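Local coordinates for protein acyl-coenzyme A oxidase acox-1.1 (Caenorhabditis elegans, PDB 5K3H) that catalyses the FAD-dependent first step of peroxisomal beta-oxidation, desaturating acyl-CoAs to (2E)-enoyl-CoAs and passing the electrons to oxygen as hydrogen peroxide, at residues Glu153-Thr166 and Val177-Trp189. Sequence-based numbering, arbitrary orientation.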
# COMPACT_ATOMS: atom_id res chain seq x y z
N GLU B 153 -21.21 9.67 9.56
CA GLU B 153 -21.89 8.78 10.47
C GLU B 153 -21.48 7.35 10.18
O GLU B 153 -20.97 7.04 9.10
CB GLU B 153 -23.40 8.96 10.35
CG GLU B 153 -23.86 10.27 10.91
CD GLU B 153 -25.29 10.57 10.56
OE1 GLU B 153 -25.95 9.69 9.96
OE2 GLU B 153 -25.74 11.70 10.88
N MET B 154 -21.67 6.50 11.20
CA MET B 154 -21.37 5.08 11.10
C MET B 154 -21.91 4.46 9.81
O MET B 154 -21.18 3.79 9.08
CB MET B 154 -21.93 4.37 12.35
CG MET B 154 -22.16 2.87 12.24
SD MET B 154 -20.98 1.90 13.16
CE MET B 154 -21.62 2.04 14.80
N GLY B 155 -23.17 4.73 9.49
CA GLY B 155 -23.81 4.17 8.32
C GLY B 155 -23.82 5.05 7.10
O GLY B 155 -24.41 4.65 6.09
N HIS B 156 -23.23 6.23 7.18
CA HIS B 156 -23.23 7.13 6.03
C HIS B 156 -22.03 8.07 6.01
O HIS B 156 -21.87 8.90 6.91
CB HIS B 156 -24.52 7.96 6.00
CG HIS B 156 -25.76 7.15 6.20
ND1 HIS B 156 -26.43 6.54 5.17
CD2 HIS B 156 -26.46 6.85 7.33
CE1 HIS B 156 -27.49 5.90 5.64
NE2 HIS B 156 -27.53 6.07 6.95
N GLY B 157 -21.21 7.94 4.98
CA GLY B 157 -20.05 8.79 4.84
C GLY B 157 -20.24 9.88 3.81
O GLY B 157 -19.95 11.06 4.06
N THR B 158 -20.80 9.50 2.66
CA THR B 158 -20.75 10.31 1.45
C THR B 158 -21.83 11.40 1.38
O THR B 158 -21.50 12.60 1.32
CB THR B 158 -20.84 9.38 0.22
OG1 THR B 158 -22.16 8.81 0.14
CG2 THR B 158 -19.81 8.24 0.33
N ASN B 159 -23.10 11.02 1.37
CA ASN B 159 -24.19 11.93 1.02
C ASN B 159 -24.75 12.59 2.28
O ASN B 159 -25.38 11.92 3.11
CB ASN B 159 -25.29 11.18 0.26
CG ASN B 159 -26.19 12.11 -0.56
OD1 ASN B 159 -26.17 13.33 -0.38
ND2 ASN B 159 -26.99 11.52 -1.45
N LEU B 160 -24.55 13.91 2.41
CA LEU B 160 -25.23 14.67 3.46
C LEU B 160 -26.73 14.39 3.50
O LEU B 160 -27.34 14.47 4.57
CB LEU B 160 -25.00 16.17 3.24
CG LEU B 160 -23.74 16.79 3.84
CD1 LEU B 160 -22.48 16.22 3.21
CD2 LEU B 160 -23.79 18.30 3.64
N GLN B 161 -27.33 14.03 2.36
CA GLN B 161 -28.78 13.90 2.31
C GLN B 161 -29.29 12.63 2.99
O GLN B 161 -30.49 12.54 3.28
CB GLN B 161 -29.28 13.95 0.86
CG GLN B 161 -28.91 15.22 0.08
CD GLN B 161 -29.35 16.54 0.74
OE1 GLN B 161 -30.49 16.69 1.20
NE2 GLN B 161 -28.45 17.50 0.77
N ASN B 162 -28.43 11.66 3.25
CA ASN B 162 -28.87 10.43 3.90
C ASN B 162 -28.37 10.31 5.34
O ASN B 162 -28.46 9.22 5.92
CB ASN B 162 -28.43 9.21 3.08
CG ASN B 162 -29.12 9.15 1.70
OD1 ASN B 162 -28.46 9.15 0.64
ND2 ASN B 162 -30.45 9.11 1.72
N LEU B 163 -27.86 11.39 5.93
CA LEU B 163 -27.53 11.39 7.35
C LEU B 163 -28.76 11.13 8.21
O LEU B 163 -29.90 11.43 7.84
CB LEU B 163 -26.90 12.73 7.72
CG LEU B 163 -25.56 13.04 7.04
CD1 LEU B 163 -25.13 14.47 7.34
CD2 LEU B 163 -24.50 12.07 7.51
N GLU B 164 -28.53 10.55 9.39
CA GLU B 164 -29.61 10.22 10.30
C GLU B 164 -29.72 11.09 11.55
O GLU B 164 -30.77 11.14 12.18
CB GLU B 164 -29.52 8.75 10.71
CG GLU B 164 -29.89 7.77 9.61
CD GLU B 164 -29.32 6.38 9.84
OE1 GLU B 164 -29.46 5.86 10.96
OE2 GLU B 164 -28.72 5.82 8.90
N THR B 165 -28.64 11.78 11.92
CA THR B 165 -28.71 12.62 13.11
C THR B 165 -29.70 13.76 12.90
O THR B 165 -29.67 14.44 11.87
CB THR B 165 -27.32 13.14 13.46
OG1 THR B 165 -26.45 12.03 13.72
CG2 THR B 165 -27.39 14.06 14.71
N THR B 166 -30.60 13.97 13.86
CA THR B 166 -31.60 15.03 13.73
C THR B 166 -31.37 16.15 14.74
O THR B 166 -30.77 15.95 15.81
CB THR B 166 -33.03 14.49 13.88
OG1 THR B 166 -33.16 13.77 15.11
CG2 THR B 166 -33.43 13.59 12.68
N VAL B 177 -33.19 20.03 19.69
CA VAL B 177 -33.03 18.74 20.35
C VAL B 177 -32.26 17.86 19.38
O VAL B 177 -32.78 17.50 18.32
CB VAL B 177 -34.39 18.11 20.71
CG1 VAL B 177 -34.22 16.66 21.07
CG2 VAL B 177 -35.13 18.87 21.80
N LEU B 178 -31.01 17.53 19.70
CA LEU B 178 -30.18 16.69 18.84
C LEU B 178 -30.44 15.24 19.21
O LEU B 178 -30.57 14.91 20.39
CB LEU B 178 -28.70 17.03 19.02
CG LEU B 178 -28.04 18.14 18.17
CD1 LEU B 178 -28.94 19.32 17.95
CD2 LEU B 178 -26.78 18.61 18.88
N HIS B 179 -30.54 14.37 18.19
CA HIS B 179 -30.82 12.98 18.52
C HIS B 179 -30.16 12.01 17.55
O HIS B 179 -30.13 12.24 16.34
CB HIS B 179 -32.33 12.72 18.54
CG HIS B 179 -32.69 11.42 19.18
ND1 HIS B 179 -32.36 11.12 20.48
CD2 HIS B 179 -33.32 10.33 18.68
CE1 HIS B 179 -32.79 9.90 20.77
NE2 HIS B 179 -33.37 9.40 19.69
N THR B 180 -29.66 10.91 18.10
CA THR B 180 -29.10 9.84 17.30
C THR B 180 -30.06 8.65 17.35
O THR B 180 -30.05 7.90 18.34
CB THR B 180 -27.71 9.45 17.82
OG1 THR B 180 -26.88 10.61 17.82
CG2 THR B 180 -27.07 8.37 16.97
N PRO B 181 -30.93 8.48 16.36
CA PRO B 181 -31.99 7.47 16.52
C PRO B 181 -31.50 6.04 16.46
O PRO B 181 -32.05 5.19 17.17
CB PRO B 181 -32.95 7.79 15.37
CG PRO B 181 -32.18 8.56 14.39
CD PRO B 181 -31.13 9.32 15.17
N LYS B 182 -30.40 5.75 15.76
CA LYS B 182 -29.92 4.38 15.63
C LYS B 182 -28.42 4.36 15.73
O LYS B 182 -27.75 5.39 15.67
CB LYS B 182 -30.22 3.72 14.28
CG LYS B 182 -31.62 3.40 13.96
CD LYS B 182 -31.63 2.66 12.62
CE LYS B 182 -31.44 3.58 11.42
NZ LYS B 182 -31.50 2.80 10.14
N ILE B 183 -27.90 3.13 15.87
CA ILE B 183 -26.46 2.90 15.91
C ILE B 183 -25.80 3.49 14.67
O ILE B 183 -24.78 4.19 14.77
CB ILE B 183 -26.17 1.39 16.05
CG1 ILE B 183 -24.67 1.15 16.19
CG2 ILE B 183 -26.75 0.58 14.89
CD1 ILE B 183 -24.33 -0.22 16.77
N THR B 184 -26.39 3.27 13.49
CA THR B 184 -25.80 3.74 12.24
C THR B 184 -25.79 5.27 12.12
O THR B 184 -25.16 5.79 11.19
CB THR B 184 -26.55 3.16 11.02
OG1 THR B 184 -27.94 3.49 11.09
CG2 THR B 184 -26.38 1.66 10.92
N ALA B 185 -26.49 5.97 13.02
CA ALA B 185 -26.57 7.42 13.06
C ALA B 185 -25.48 8.05 13.92
O ALA B 185 -25.35 9.27 13.92
CB ALA B 185 -27.93 7.89 13.57
N LEU B 186 -24.74 7.25 14.68
CA LEU B 186 -23.60 7.78 15.40
C LEU B 186 -22.74 8.59 14.47
O LEU B 186 -22.51 8.18 13.33
CB LEU B 186 -22.77 6.64 15.99
CG LEU B 186 -23.28 5.86 17.20
CD1 LEU B 186 -22.51 4.55 17.33
CD2 LEU B 186 -23.22 6.69 18.51
N LYS B 187 -22.31 9.77 14.91
CA LYS B 187 -21.15 10.36 14.27
C LYS B 187 -19.98 9.40 14.46
O LYS B 187 -19.84 8.79 15.52
CB LYS B 187 -20.84 11.75 14.85
CG LYS B 187 -21.95 12.78 14.64
CD LYS B 187 -22.45 12.69 13.22
CE LYS B 187 -23.33 13.86 12.81
NZ LYS B 187 -23.76 13.70 11.39
N TRP B 188 -19.19 9.21 13.40
CA TRP B 188 -18.15 8.17 13.38
C TRP B 188 -17.10 8.61 12.37
O TRP B 188 -17.46 8.95 11.24
CB TRP B 188 -18.72 6.80 13.00
CG TRP B 188 -17.81 5.62 13.34
CD1 TRP B 188 -16.71 5.19 12.66
CD2 TRP B 188 -17.96 4.72 14.46
NE1 TRP B 188 -16.15 4.10 13.28
CE2 TRP B 188 -16.90 3.79 14.39
CE3 TRP B 188 -18.88 4.61 15.50
CZ2 TRP B 188 -16.74 2.77 15.32
CZ3 TRP B 188 -18.71 3.60 16.44
CH2 TRP B 188 -17.65 2.70 16.34
N TRP B 189 -15.82 8.71 12.82
CA TRP B 189 -14.59 9.14 12.12
C TRP B 189 -14.11 10.58 12.31
O TRP B 189 -12.95 10.84 11.96
CB TRP B 189 -14.69 8.87 10.59
CG TRP B 189 -14.35 7.45 10.27
CD1 TRP B 189 -15.21 6.47 9.89
CD2 TRP B 189 -13.05 6.84 10.37
NE1 TRP B 189 -14.53 5.29 9.74
CE2 TRP B 189 -13.20 5.49 10.03
CE3 TRP B 189 -11.78 7.32 10.71
CZ2 TRP B 189 -12.14 4.61 10.03
CZ3 TRP B 189 -10.71 6.44 10.70
CH2 TRP B 189 -10.90 5.09 10.36
O HOH W 1 -34.09 15.56 16.93
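Carboxylate oxygen OE2 of Glu-153 accepts from Lys-187 NZ at 2.9 Å on its anti side, in a salt bridge, and on its syn side from the backbone N of Thr-165, while OE1 takes the N of Glu-164. Held this way the buried carboxylate can hardly turn, and Lys-187 NZ also binds the carbonyls of Gln-151 and Val-203. With an alanine in place of Glu-153, the buried ammonium of Lys-187 would probably lose its counter-charge and two backbone N-H groups their acceptor. Next in sequence, Met-154 N donates to Leu-186 O (2.8 Å) and Gly-155 N to Thr-184 O (2.8 Å). Gly-155 suits this spot because a CB would collide with Thr-184 CB. These bonds fix the type I turn from Glu-153 to His-156 to the beta domain of the acyl-CoA oxidase fold, just before Gly-157 and Thr-158, which bind an FAD shared with the second subunit. Met-154 CG lies anti to its N (chi1 160°), and bends in the unbranched chain carry SD over one face of Trp-188, 4.3 Å from the six-ring centroid, while CE packs against Ile-183 CG1 and Leu-186 CD1. Thr-184 OG1 donates to the syn lone pair of Glu-164 OE1 (2.8 Å). Farther along, Thr-166 and His-179 form an antiparallel hydrogen-bonded pair.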